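PDB 3QQM: Mlr3007 protein from Mesorhizobium loti, which probably catalyses the pyridoxal-phosphate-dependent transfer of an amino group from leucine, isoleucine or valine to 2-oxoglutarate. Local coordinates for residues F49-Q54 / L75-N80; A104-D109 / R122-H127; F16-T21 / G42-L47; L108-T113 / A143-E148. One frame throughout, in Å; residues are numbered along the deposited sequence. Where two conformers were deposited one is given.

Contact 1. Residues F49-Q54 / L75-N80; sequences FACDPQ and LALARN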
loop_
_atom_site.group_PDB
_atom_site.type_symbol
_atom_site.label_atom_id
_atom_site.label_comp_id
_atom_site.label_asym_id
_atom_site.label_seq_id
_atom_site.Cartn_x
_atom_site.Cartn_y
_atom_site.Cartn_z
ATOM N N PHE A 49 -0.384 -1.940 -20.489
ATOM C CA PHE A 49 -1.583 -2.744 -20.212
ATOM C C PHE A 49 -2.817 -2.223 -20.969
ATOM O O PHE A 49 -3.061 -1.027 -20.996
ATOM C CB PHE A 49 -1.886 -2.743 -18.712
ATOM C CG PHE A 49 -1.126 -3.749 -17.939
ATOM C CD1 PHE A 49 0.259 -3.793 -17.984
ATOM C CD2 PHE A 49 -1.789 -4.615 -17.093
ATOM C CE1 PHE A 49 0.969 -4.738 -17.248
ATOM C CE2 PHE A 49 -1.095 -5.552 -16.338
ATOM C CZ PHE A 49 0.288 -5.613 -16.408
ATOM N N ALA A 50 -3.575 -3.111 -21.600
ATOM C CA ALA A 50 -4.823 -2.676 -22.243
ATOM C C ALA A 50 -5.686 -2.319 -21.043
ATOM O O ALA A 50 -5.632 -3.007 -20.026
ATOM C CB ALA A 50 -5.456 -3.785 -23.079
ATOM N N CYS A 51 -6.393 -1.196 -21.119
ATOM C CA CYS A 51 -7.225 -0.737 -20.004
ATOM C C CYS A 51 -8.449 0.016 -20.498
ATOM O O CYS A 51 -8.331 1.107 -21.037
ATOM C CB CYS A 51 -6.408 0.175 -19.103
ATOM S SG CYS A 51 -7.219 0.560 -17.558
ATOM N N ASP A 52 -9.619 -0.579 -20.320
ATOM C CA ASP A 52 -10.878 0.018 -20.764
ATOM C C ASP A 52 -11.657 0.522 -19.531
ATOM O O ASP A 52 -12.242 -0.260 -18.802
ATOM C CB ASP A 52 -11.683 -1.005 -21.542
ATOM C CG ASP A 52 -13.008 -0.462 -22.022
ATOM O OD1 ASP A 52 -13.346 0.692 -21.681
ATOM O OD2 ASP A 52 -13.717 -1.192 -22.747
ATOM N N PRO A 53 -11.655 1.839 -19.302
ATOM C CA PRO A 53 -12.336 2.404 -18.132
ATOM C C PRO A 53 -13.817 2.031 -17.994
ATOM O O PRO A 53 -14.321 1.928 -16.869
ATOM C CB PRO A 53 -12.186 3.902 -18.344
ATOM C CG PRO A 53 -10.978 4.044 -19.170
ATOM C CD PRO A 53 -10.920 2.868 -20.058
ATOM N N GLN A 54 -14.500 1.838 -19.115
ATOM C CA GLN A 54 -15.915 1.487 -19.095
ATOM C C GLN A 54 -16.052 0.099 -18.450
ATOM O O GLN A 54 -16.957 -0.147 -17.629
ATOM C CB GLN A 54 -16.514 1.569 -20.528
ATOM C CG GLN A 54 -18.072 1.537 -20.616
ATOM C CD GLN A 54 -18.641 1.939 -22.044
ATOM O OE1 GLN A 54 -17.880 2.167 -23.003
ATOM N NE2 GLN A 54 -19.982 2.050 -22.148
ATOM N N LEU A 75 -9.390 -4.577 -6.890
ATOM C CA LEU A 75 -9.507 -4.422 -8.348
ATOM C C LEU A 75 -8.207 -4.905 -8.960
ATOM O O LEU A 75 -7.148 -4.522 -8.482
ATOM C CB LEU A 75 -9.713 -2.965 -8.709
ATOM C CG LEU A 75 -9.922 -2.634 -10.181
ATOM C CD1 LEU A 75 -11.212 -3.271 -10.719
ATOM C CD2 LEU A 75 -9.925 -1.094 -10.385
ATOM N N ALA A 76 -8.279 -5.755 -9.991
ATOM C CA ALA A 76 -7.080 -6.287 -10.652
ATOM C C ALA A 76 -7.196 -6.192 -12.166
ATOM O O ALA A 76 -8.255 -6.419 -12.725
ATOM C CB ALA A 76 -6.817 -7.732 -10.238
ATOM N N LEU A 77 -6.077 -5.863 -12.808
ATOM C CA LEU A 77 -6.005 -5.725 -14.254
ATOM C C LEU A 77 -4.837 -6.520 -14.853
ATOM O O LEU A 77 -3.689 -6.384 -14.425
ATOM C CB LEU A 77 -5.820 -4.253 -14.594
ATOM C CG LEU A 77 -5.747 -3.857 -16.062
ATOM C CD1 LEU A 77 -7.106 -4.085 -16.757
ATOM C CD2 LEU A 77 -5.290 -2.396 -16.168
ATOM N N ALA A 78 -5.143 -7.336 -15.844
ATOM C CA ALA A 78 -4.145 -8.111 -16.563
ATOM C C ALA A 78 -3.761 -7.332 -17.831
ATOM O O ALA A 78 -4.559 -6.522 -18.338
ATOM C CB ALA A 78 -4.671 -9.504 -16.924
ATOM N N ARG A 79 -2.543 -7.575 -18.317
ATOM C CA ARG A 79 -2.007 -6.910 -19.496
ATOM C C ARG A 79 -2.938 -6.995 -20.725
ATOM O O ARG A 79 -2.953 -6.084 -21.551
ATOM C CB ARG A 79 -0.634 -7.494 -19.826
ATOM C CG ARG A 79 0.077 -6.872 -21.031
ATOM C CD ARG A 79 1.380 -7.589 -21.306
ATOM N NE ARG A 79 2.216 -7.641 -20.107
ATOM C CZ ARG A 79 3.014 -6.652 -19.688
ATOM N NH1 ARG A 79 3.086 -5.496 -20.356
ATOM N NH2 ARG A 79 3.731 -6.803 -18.580
ATOM N N ASN A 80 -3.712 -8.067 -20.840
ATOM C CA ASN A 80 -4.637 -8.183 -21.957
ATOM C C ASN A 80 -5.940 -7.379 -21.762
ATOM O O ASN A 80 -6.830 -7.414 -22.630
ATOM C CB ASN A 80 -4.942 -9.663 -22.285
ATOM C CG ASN A 80 -5.565 -10.445 -21.101
ATOM O OD1 ASN A 80 -6.087 -9.880 -20.122
ATOM N ND2 ASN A 80 -5.506 -11.761 -21.208
#
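Phe49 lies across the backbone at Ala78 and Arg79, and its ring can be followed outward atom by atom. CB only sets the direction: CG stands anti to the carbonyl carbon, beside the backbone N (chi1 -84°). From there the ring slides under the main chain of Arg79, whose CA sits over one face, 3.6 Å from the centroid of the Phe49 ring, a CH-pi contact. On one flank Phe49 CD2 lies 3.3 Å from Arg79 CA. Next along, Phe49 CE2 approaches Leu77 O at 3.3 Å, with that oxygen near the ring plane at the edge. CZ, the tip, reaches Arg79 CB at 4.0 Å. On the other flank Phe49 CE1 sits over one face of the guanidinium, toward its rim, 3.7 Å from Arg79 NH2; the two planes are 53° apart.

This joins the connection between helices 33-47 and 53-64 to the turn of the beta hairpin formed by strands 71-78 and 83-89, in the smaller, N-terminal part of a class-IV aminotransferase. The meeting point is secured by a backbone hydrogen bond from Ala50 N to Arg79 O at 3.0 Å.

Further along, Leu77 turns its side chain toward the connection, and its CD2 packs on Cys51 SG at 3.8 Å. The charged end of Arg79 is occupied beyond the ring: NE forms a salt bridge with Asp15, and NH1 a weak bond with Leu47 O. The Phe49 ring also meets that of Phe16, their planes about 30° apart.

Contact 2. Residues A104-D109 / R122-H127; sequences ARTRLD and RQLYTH. With EDO (1,2-ethanediol), chain S.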
loop_
_atom_site.group_PDB
_atom_site.type_symbol
_atom_site.label_atom_id
_atom_site.label_comp_id
_atom_site.label_asym_id
_atom_site.label_seq_id
_atom_site.Cartn_x
_atom_site.Cartn_y
_atom_site.Cartn_z
ATOM N N ALA A 104 12.643 -6.594 8.382
ATOM C CA ALA A 104 12.971 -7.773 7.622
ATOM C C ALA A 104 14.413 -7.688 7.185
ATOM O O ALA A 104 14.948 -6.596 7.040
ATOM C CB ALA A 104 12.089 -7.876 6.360
ATOM N N ARG A 105 15.034 -8.845 6.994
ATOM C CA ARG A 105 16.407 -8.904 6.481
ATOM C C ARG A 105 16.292 -8.769 4.972
ATOM O O ARG A 105 17.222 -8.369 4.307
ATOM C CB ARG A 105 17.149 -10.211 6.842
ATOM C CG ARG A 105 16.658 -11.447 6.115
ATOM C CD ARG A 105 17.595 -12.640 6.306
ATOM N NE ARG A 105 17.689 -13.104 7.687
ATOM C CZ ARG A 105 16.868 -14.006 8.226
ATOM N NH1 ARG A 105 15.864 -14.514 7.508
ATOM N NH2 ARG A 105 17.034 -14.379 9.496
ATOM N N THR A 106 15.109 -9.086 4.451
ATOM C CA THR A 106 14.807 -8.965 3.028
ATOM C C THR A 106 14.967 -7.503 2.641
ATOM O O THR A 106 14.298 -6.660 3.197
ATOM C CB THR A 106 13.323 -9.313 2.742
ATOM O OG1 THR A 106 13.058 -10.648 3.164
ATOM C CG2 THR A 106 12.986 -9.154 1.253
ATOM N N ARG A 107 15.851 -7.223 1.695
ATOM C CA ARG A 107 16.084 -5.846 1.237
ATOM C C ARG A 107 15.529 -5.551 -0.164
ATOM O O ARG A 107 15.466 -6.412 -1.009
ATOM C CB ARG A 107 17.574 -5.533 1.280
ATOM C CG ARG A 107 18.143 -5.593 2.684
ATOM C CD ARG A 107 17.394 -4.630 3.608
ATOM N NE ARG A 107 17.757 -4.786 5.017
ATOM C CZ ARG A 107 18.728 -4.108 5.599
ATOM N NH1 ARG A 107 19.433 -3.225 4.895
ATOM N NH2 ARG A 107 18.999 -4.312 6.880
ATOM N N LEU A 108 15.120 -4.304 -0.362
ATOM C CA LEU A 108 14.614 -3.826 -1.619
ATOM C C LEU A 108 15.782 -3.164 -2.354
ATOM O O LEU A 108 16.755 -2.683 -1.737
ATOM C CB LEU A 108 13.494 -2.789 -1.426
ATOM C CG LEU A 108 12.176 -3.276 -0.790
ATOM C CD1 LEU A 108 11.235 -2.132 -0.527
ATOM C CD2 LEU A 108 11.541 -4.280 -1.665
ATOM N N ASP A 109 15.681 -3.161 -3.679
ATOM C CA ASP A 109 16.660 -2.556 -4.546
ATOM C C ASP A 109 16.092 -1.219 -5.044
ATOM O O ASP A 109 15.118 -1.187 -5.806
ATOM C CB ASP A 109 16.963 -3.504 -5.710
ATOM C CG ASP A 109 17.926 -2.897 -6.729
ATOM O OD1 ASP A 109 18.256 -1.697 -6.594
ATOM O OD2 ASP A 109 18.312 -3.610 -7.691
ATOM N N ARG A 122 4.806 -9.815 -6.062
ATOM C CA ARG A 122 5.101 -9.526 -4.662
ATOM C C ARG A 122 6.103 -10.428 -3.926
ATOM O O ARG A 122 6.133 -10.452 -2.687
ATOM C CB ARG A 122 3.774 -9.498 -3.900
ATOM C CG ARG A 122 2.847 -8.370 -4.356
ATOM C CD ARG A 122 1.565 -8.335 -3.569
ATOM N NE ARG A 122 1.828 -8.277 -2.123
ATOM C CZ ARG A 122 2.140 -7.180 -1.440
ATOM N NH1 ARG A 122 2.279 -6.020 -2.047
ATOM N NH2 ARG A 122 2.333 -7.254 -0.135
ATOM N N GLN A 123 6.955 -11.106 -4.676
ATOM C CA GLN A 123 7.967 -11.984 -4.116
ATOM C C GLN A 123 8.701 -11.414 -2.884
ATOM O O GLN A 123 8.762 -12.057 -1.821
ATOM C CB GLN A 123 9.002 -12.288 -5.200
ATOM C CG GLN A 123 10.158 -13.111 -4.743
ATOM C CD GLN A 123 10.967 -13.638 -5.878
ATOM O OE1 GLN A 123 10.891 -13.132 -7.001
ATOM N NE2 GLN A 123 11.749 -14.679 -5.607
ATOM N N LEU A 124 9.266 -10.226 -3.043
ATOM C CA LEU A 124 10.047 -9.594 -1.970
ATOM C C LEU A 124 9.227 -9.366 -0.701
ATOM O O LEU A 124 9.694 -9.646 0.407
ATOM C CB LEU A 124 10.629 -8.277 -2.462
ATOM C CG LEU A 124 11.732 -8.387 -3.510
ATOM C CD1 LEU A 124 11.850 -7.102 -4.425
ATOM C CD2 LEU A 124 13.057 -8.736 -2.830
ATOM N N TYR A 125 8.003 -8.881 -0.877
ATOM C CA TYR A 125 7.120 -8.592 0.252
ATOM C C TYR A 125 6.590 -9.861 0.895
ATOM O O TYR A 125 6.491 -9.937 2.112
ATOM C CB TYR A 125 5.965 -7.697 -0.172
ATOM C CG TYR A 125 6.381 -6.426 -0.882
ATOM C CD1 TYR A 125 7.025 -5.404 -0.200
ATOM C CD2 TYR A 125 6.057 -6.220 -2.223
ATOM C CE1 TYR A 125 7.383 -4.233 -0.835
ATOM C CE2 TYR A 125 6.394 -5.039 -2.869
ATOM C CZ TYR A 125 7.067 -4.050 -2.173
ATOM O OH TYR A 125 7.379 -2.871 -2.803
ATOM N N THR A 126 6.202 -10.835 0.079
ATOM C CA THR A 126 5.759 -12.116 0.604
ATOM C C THR A 126 6.905 -12.766 1.393
ATOM O O THR A 126 6.675 -13.357 2.434
ATOM C CB THR A 126 5.306 -13.075 -0.522
ATOM O OG1 THR A 126 4.126 -12.562 -1.152
ATOM C CG2 THR A 126 5.011 -14.494 0.010
ATOM N N HIS A 127 8.134 -12.643 0.905
ATOM C CA HIS A 127 9.272 -13.233 1.609
ATOM C C HIS A 127 9.517 -12.510 2.958
ATOM O O HIS A 127 9.761 -13.163 3.977
ATOM C CB HIS A 127 10.542 -13.226 0.740
ATOM C CG HIS A 127 11.699 -13.912 1.380
ATOM N ND1 HIS A 127 12.635 -13.237 2.137
ATOM C CD2 HIS A 127 12.045 -15.222 1.428
ATOM C CE1 HIS A 127 13.517 -14.100 2.613
ATOM N NE2 HIS A 127 13.186 -15.311 2.193
HETATM C C1 EDO S . 1.464 -10.168 1.576
HETATM O O1 EDO S . 2.127 -9.451 2.623
HETATM C C2 EDO S . 2.481 -10.774 0.613
HETATM O O2 EDO S . 2.008 -10.728 -0.758
#
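His127 and Thr106 join helix 123-130 to the loop after strand 99-103, in the part of the class-IV aminotransferase fold built round the mixed sheet of strands 99-103 and 139-143; between loop and helix the chain passes position 118, the lysine that carries pyridoxal phosphate. The polar link is one hydrogen bond, His127 ND1 donating to Thr106 OG1 at 2.8 Å, with the hydroxyl almost in the imidazole plane. His127 CG is anti to its backbone N (chi1 -176°), which starts the ring toward the loop. The same Thr106 OG1 is bonded to Glu131 OE2.

Van der Waals contacts lie beside it. Thr106 CG2 rests 3.4 Å from Leu124 O, and Leu108 CD2 touches Leu124 CD1 at 4.0 Å. Leu108 CD2 also meets Tyr125 CE1 at 4.2 Å, while Tyr125 OH is bonded to Glu151. An alanine in place of Thr106 would probably leave His127 ND1 and Glu131 without their shared hydroxyl and open a small gap beside Leu124.

At the N-cap, Arg122 NH2 bonds to Thr153 O, and NH1 weakly to O3 of the modified lysine. An ethanediol, probably from the crystallisation liquor, bridges this first turn: its O2 accepts from Arg122 NE at 2.8 Å and donates to Thr126 OG1, also at 2.8 Å.

Contact 3. Residues F16-T21 / G42-L47; sequences FELIET and GSAAEL. With EDO (1,2-ethanediol), chain Q.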
loop_
_atom_site.group_PDB
_atom_site.type_symbol
_atom_site.label_atom_id
_atom_site.label_comp_id
_atom_site.label_asym_id
_atom_site.label_seq_id
_atom_site.Cartn_x
_atom_site.Cartn_y
_atom_site.Cartn_z
ATOM N N PHE A 16 2.625 -10.144 -14.615
ATOM C CA PHE A 16 1.957 -9.615 -13.426
ATOM C C PHE A 16 0.672 -8.846 -13.772
ATOM O O PHE A 16 0.396 -8.581 -14.922
ATOM C CB PHE A 16 2.909 -8.723 -12.652
ATOM C CG PHE A 16 3.395 -7.579 -13.434
ATOM C CD1 PHE A 16 2.652 -6.409 -13.503
ATOM C CD2 PHE A 16 4.600 -7.666 -14.140
ATOM C CE1 PHE A 16 3.092 -5.353 -14.254
ATOM C CE2 PHE A 16 5.057 -6.601 -14.885
ATOM C CZ PHE A 16 4.321 -5.444 -14.944
ATOM N N GLU A 17 -0.092 -8.515 -12.744
ATOM C CA GLU A 17 -1.312 -7.772 -12.876
ATOM C C GLU A 17 -1.201 -6.524 -12.035
ATOM O O GLU A 17 -0.401 -6.472 -11.106
ATOM C CB GLU A 17 -2.512 -8.591 -12.372
ATOM C CG GLU A 17 -2.706 -9.888 -13.125
ATOM C CD GLU A 17 -3.869 -10.736 -12.614
ATOM O OE1 GLU A 17 -4.681 -10.253 -11.813
ATOM O OE2 GLU A 17 -3.973 -11.891 -13.046
ATOM N N LEU A 18 -1.955 -5.497 -12.401
ATOM C CA LEU A 18 -2.002 -4.269 -11.614
ATOM C C LEU A 18 -3.117 -4.459 -10.604
ATOM O O LEU A 18 -4.160 -5.034 -10.920
ATOM C CB LEU A 18 -2.249 -3.040 -12.490
ATOM C CG LEU A 18 -1.056 -2.728 -13.393
ATOM C CD1 LEU A 18 -1.385 -1.656 -14.426
ATOM C CD2 LEU A 18 0.168 -2.316 -12.528
ATOM N N ILE A 19 -2.898 -3.954 -9.404
ATOM C CA ILE A 19 -3.823 -4.106 -8.308
ATOM C C ILE A 19 -4.143 -2.789 -7.585
ATOM O O ILE A 19 -3.291 -1.895 -7.454
ATOM C CB ILE A 19 -3.190 -5.088 -7.272
ATOM C CG1 ILE A 19 -2.930 -6.458 -7.913
ATOM C CG2 ILE A 19 -4.063 -5.260 -6.026
ATOM C CD1 ILE A 19 -4.192 -7.127 -8.413
ATOM N N GLU A 20 -5.382 -2.680 -7.126
ATOM C CA GLU A 20 -5.854 -1.534 -6.323
ATOM C C GLU A 20 -6.752 -2.112 -5.235
ATOM O O GLU A 20 -7.657 -2.904 -5.527
ATOM C CB GLU A 20 -6.626 -0.494 -7.149
ATOM C CG GLU A 20 -5.791 0.273 -8.154
ATOM C CD GLU A 20 -4.776 1.212 -7.503
ATOM O OE1 GLU A 20 -5.015 1.661 -6.337
ATOM O OE2 GLU A 20 -3.755 1.520 -8.158
ATOM N N THR A 21 -6.474 -1.722 -3.986
ATOM C CA THR A 21 -7.223 -2.169 -2.840
ATOM C C THR A 21 -7.786 -0.923 -2.187
ATOM O O THR A 21 -7.041 -0.073 -1.680
ATOM C CB THR A 21 -6.336 -2.966 -1.878
ATOM O OG1 THR A 21 -5.784 -4.077 -2.581
ATOM C CG2 THR A 21 -7.135 -3.464 -0.673
ATOM N N GLY A 42 -2.593 5.352 -14.859
ATOM C CA GLY A 42 -1.255 5.844 -15.168
ATOM C C GLY A 42 -0.300 4.664 -15.363
ATOM O O GLY A 42 0.424 4.615 -16.342
ATOM N N SER A 43 -0.341 3.699 -14.448
ATOM C CA SER A 43 0.522 2.531 -14.555
ATOM C C SER A 43 0.187 1.688 -15.779
ATOM O O SER A 43 1.079 1.254 -16.476
ATOM C CB SER A 43 0.445 1.673 -13.291
ATOM O OG SER A 43 0.866 2.398 -12.176
ATOM N N ALA A 44 -1.090 1.492 -16.066
ATOM C CA ALA A 44 -1.467 0.685 -17.215
ATOM C C ALA A 44 -0.887 1.332 -18.488
ATOM O O ALA A 44 -0.358 0.645 -19.382
ATOM C CB ALA A 44 -2.952 0.531 -17.306
ATOM N N ALA A 45 -0.957 2.655 -18.538
ATOM C CA ALA A 45 -0.436 3.393 -19.649
ATOM C C ALA A 45 1.092 3.248 -19.743
ATOM O O ALA A 45 1.608 3.025 -20.817
ATOM C CB ALA A 45 -0.829 4.857 -19.546
ATOM N N GLU A 46 1.806 3.371 -18.630
ATOM C CA GLU A 46 3.274 3.252 -18.670
ATOM C C GLU A 46 3.801 1.848 -18.922
ATOM O O GLU A 46 4.893 1.678 -19.488
ATOM C CB GLU A 46 3.890 3.663 -17.346
ATOM C CG GLU A 46 3.669 5.050 -16.915
ATOM C CD GLU A 46 4.243 5.287 -15.519
ATOM O OE1 GLU A 46 5.468 4.971 -15.301
ATOM O OE2 GLU A 46 3.462 5.802 -14.659
ATOM N N LEU A 47 3.059 0.854 -18.457
ATOM C CA LEU A 47 3.498 -0.534 -18.548
ATOM C C LEU A 47 2.995 -1.305 -19.761
ATOM O O LEU A 47 3.380 -2.442 -19.954
ATOM C CB LEU A 47 3.128 -1.270 -17.242
ATOM C CG LEU A 47 3.840 -0.741 -15.999
ATOM C CD1 LEU A 47 3.328 -1.418 -14.742
ATOM C CD2 LEU A 47 5.382 -0.910 -16.118
HETATM C C1 EDO Q . -7.612 -10.713 -14.767
HETATM O O1 EDO Q . -6.976 -11.923 -14.355
HETATM C C2 EDO Q . -7.573 -9.658 -13.657
HETATM O O2 EDO Q . -7.639 -10.215 -12.343
#
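Ser43 OG is gripped twice, by His117 ND1 and by Arg39 O one turn back in its own helix, while Ser43 CB lies 4.0 Å from Leu18 CD1 on the strand. The hydroxyl is thus satisfied inside a buried contact. No hydrogen bond crosses between strand and helix; the side-chain contacts are apolar.

Leu18 does most of that work. Its CB points toward the helix, and CG stands anti to the carbonyl carbon (chi1 -69°). The two methyls then part: Leu18 CD1 presses on the helix backbone, 3.6 Å from Ala44 N, and also meets Ala44 CB at 3.9 Å. Leu18 CD2 turns to Leu47 CD1 at 4.0 Å. That same Leu47 CD1 takes the edge of the Phe16 ring, with Phe16 CE1 also 4.0 Å away, so one methyl fills the corner between two side chains.

Glu17 lies on the other face of the strand, packed near Ala76. There its OE1 accepts from O2 of a second ethanediol, again probably from the crystallisation liquor, at 3.0 Å, and OE2 accepts weakly from O1 of the same molecule. An alanine at Glu17 would remove the carboxylate and is likely to leave these two diol hydroxyls without their acceptors, though the diol is also bonded to Thr84.

Glu20, two residues on from Leu18, is bonded through OE1 to Arg39 and His36. Strand 17-25 pairs antiparallel with 71-78, and helix 33-47 covers the sheet, its short segment running almost antiparallel to the strand (169°) with the axes 9.8 Å apart.

Contact 4. Residues L108-T113 / A143-E148; sequences LDSQNT and ANERGE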
loop_
_atom_site.group_PDB
_atom_site.type_symbol
_atom_site.label_atom_id
_atom_site.label_comp_id
_atom_site.label_asym_id
_atom_site.label_seq_id
_atom_site.Cartn_x
_atom_site.Cartn_y
_atom_site.Cartn_z
ATOM N N LEU A 108 15.120 -4.304 -0.362
ATOM C CA LEU A 108 14.614 -3.826 -1.619
ATOM C C LEU A 108 15.782 -3.164 -2.354
ATOM O O LEU A 108 16.755 -2.683 -1.737
ATOM C CB LEU A 108 13.494 -2.789 -1.426
ATOM C CG LEU A 108 12.176 -3.276 -0.790
ATOM C CD1 LEU A 108 11.235 -2.132 -0.527
ATOM C CD2 LEU A 108 11.541 -4.280 -1.665
ATOM N N ASP A 109 15.681 -3.161 -3.679
ATOM C CA ASP A 109 16.660 -2.556 -4.546
ATOM C C ASP A 109 16.092 -1.219 -5.044
ATOM O O ASP A 109 15.118 -1.187 -5.806
ATOM C CB ASP A 109 16.963 -3.504 -5.710
ATOM C CG ASP A 109 17.926 -2.897 -6.729
ATOM O OD1 ASP A 109 18.256 -1.697 -6.594
ATOM O OD2 ASP A 109 18.312 -3.610 -7.691
ATOM N N SER A 110 16.727 -0.120 -4.663
ATOM C CA SER A 110 16.236 1.210 -5.035
ATOM C C SER A 110 16.142 1.444 -6.533
ATOM O O SER A 110 15.445 2.355 -6.952
ATOM C CB SER A 110 17.102 2.312 -4.418
ATOM O OG SER A 110 18.359 2.388 -5.053
ATOM N N GLN A 111 16.862 0.647 -7.332
ATOM C CA GLN A 111 16.852 0.785 -8.784
ATOM C C GLN A 111 15.724 -0.025 -9.459
ATOM O O GLN A 111 15.517 0.070 -10.676
ATOM C CB GLN A 111 18.227 0.393 -9.363
ATOM C CG GLN A 111 19.394 1.223 -8.769
ATOM C CD GLN A 111 19.145 2.744 -8.895
ATOM O OE1 GLN A 111 18.840 3.260 -9.986
ATOM N NE2 GLN A 111 19.244 3.457 -7.764
ATOM N N ASN A 112 15.004 -0.821 -8.681
ATOM C CA ASN A 112 13.910 -1.627 -9.217
ATOM C C ASN A 112 12.713 -0.684 -9.488
ATOM O O ASN A 112 12.039 -0.274 -8.577
ATOM C CB ASN A 112 13.574 -2.741 -8.235
ATOM C CG ASN A 112 12.452 -3.608 -8.706
ATOM O OD1 ASN A 112 11.779 -3.297 -9.699
ATOM N ND2 ASN A 112 12.225 -4.706 -7.999
ATOM N N THR A 113 12.523 -0.325 -10.758
ATOM C CA THR A 113 11.467 0.612 -11.196
ATOM C C THR A 113 10.058 0.060 -11.006
ATOM O O THR A 113 9.109 0.831 -10.898
ATOM C CB THR A 113 11.613 1.002 -12.709
ATOM O OG1 THR A 113 11.401 -0.152 -13.541
ATOM C CG2 THR A 113 12.995 1.591 -13.006
ATOM N N ALA A 143 14.008 -2.303 4.221
ATOM C CA ALA A 143 14.954 -1.228 3.936
ATOM C C ALA A 143 15.624 -1.534 2.599
ATOM O O ALA A 143 15.485 -2.608 2.094
ATOM C CB ALA A 143 16.008 -1.107 5.051
ATOM N N ASN A 144 16.342 -0.568 2.033
ATOM C CA ASN A 144 17.021 -0.747 0.752
ATOM C C ASN A 144 18.520 -1.000 0.926
ATOM O O ASN A 144 18.983 -1.177 2.043
ATOM C CB ASN A 144 16.767 0.462 -0.150
ATOM C CG ASN A 144 17.386 1.758 0.389
ATOM O OD1 ASN A 144 18.253 1.742 1.294
ATOM N ND2 ASN A 144 16.958 2.891 -0.183
ATOM N N GLU A 145 19.283 -0.976 -0.180
ATOM C CA GLU A 145 20.750 -1.270 -0.135
ATOM C C GLU A 145 21.580 -0.281 0.663
ATOM O O GLU A 145 22.740 -0.520 0.917
ATOM C CB GLU A 145 21.365 -1.467 -1.550
ATOM C CG GLU A 145 21.446 -0.258 -2.491
ATOM C CD GLU A 145 20.104 0.191 -3.137
ATOM O OE1 GLU A 145 19.002 -0.218 -2.690
ATOM O OE2 GLU A 145 20.168 0.963 -4.104
ATOM N N ARG A 146 20.979 0.844 1.030
ATOM C CA ARG A 146 21.646 1.882 1.835
ATOM C C ARG A 146 21.075 1.946 3.262
ATOM O O ARG A 146 21.333 2.882 4.006
ATOM C CB ARG A 146 21.581 3.225 1.109
ATOM C CG ARG A 146 22.459 3.203 -0.157
ATOM C CD ARG A 146 22.469 4.496 -0.928
ATOM N NE ARG A 146 21.138 4.800 -1.426
ATOM C CZ ARG A 146 20.610 4.308 -2.550
ATOM N NH1 ARG A 146 21.284 3.451 -3.311
ATOM N NH2 ARG A 146 19.378 4.652 -2.901
ATOM N N GLY A 147 20.339 0.895 3.639
ATOM C CA GLY A 147 19.753 0.772 4.979
ATOM C C GLY A 147 18.698 1.798 5.332
ATOM O O GLY A 147 18.455 2.063 6.509
ATOM N N GLU A 148 18.080 2.370 4.310
ATOM C CA GLU A 148 17.047 3.361 4.472
ATOM C C GLU A 148 15.715 2.642 4.448
ATOM O O GLU A 148 15.460 1.819 3.577
ATOM C CB GLU A 148 17.146 4.392 3.332
ATOM C CG GLU A 148 18.516 5.120 3.335
ATOM C CD GLU A 148 18.882 5.821 2.034
ATOM O OE1 GLU A 148 18.217 5.613 0.980
ATOM O OE2 GLU A 148 19.891 6.560 2.081
#
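Glu145 reaches across to Ser110 with both carboxylate oxygens. Its OE1 accepts from Ser110 N at 3.0 Å in a nearly straight bond (168°), met on the syn side. Its OE2 accepts from Ser110 OG at a modelled 2.5 Å, so short that the distance itself is doubtful. The fork is possible because Glu145 is bent at chi2 (-75°), which brings CD back toward the loop. Arg146 closes the group: its NH1 makes a salt bridge to Glu145 OE2 at 2.8 Å, and its NH2 a weak bond to Ser110 OG at 3.3 Å. Asp109 OD1 is also close to Glu145 OE2; the arginine would probably soften that repulsion.

Behind this cluster Asn144 stiffens its own turn. Its OD1 accepts from Arg146 N at 2.9 Å, an Asx turn, and from Glu148 N at 3.1 Å, the two donors arriving from opposite faces of the amide. Its ND2 bonds to Glu148 OE1 and to Cys173 O. On the other side Asp109 OD1 accepts from Gln111 N, a second Asx turn.

Where the backbones meet, Leu108 N bonds to Ala143 O at 3.0 Å, and Leu108 O faces Asn144 CA at 3.2 Å, a CA-H...O contact. Leu108 itself packs inward on Leu115 and Cys150. Residues 144-147 form a type I turn with Gly147 at positive phi, and Asn144 N bonds to Glu148 O: the type I turn plus G1 beta bulge that closes the hairpin of strands 139-143 and 149-152.

Contacts 1 and 3 share one antiparallel sheet: strands 17-25 and 71-78 are neighbours in it, joined by bonds such as Leu77 O to Leu18 N, and the centres of the two contacts are about 8 Å apart. Contact 3 is the buried one, strand against helix and apolar across; contact 1, at the turn beyond, is partly exposed and adds a backbone bond and a guanidinium. Contacts 2 and 4 lie well away from both and touch neither. They share Leu108 and Asp109, from which the loop turns to a helix in contact 2 and to a hairpin turn in contact 4. Both are partly buried, contact 4 being the more charged.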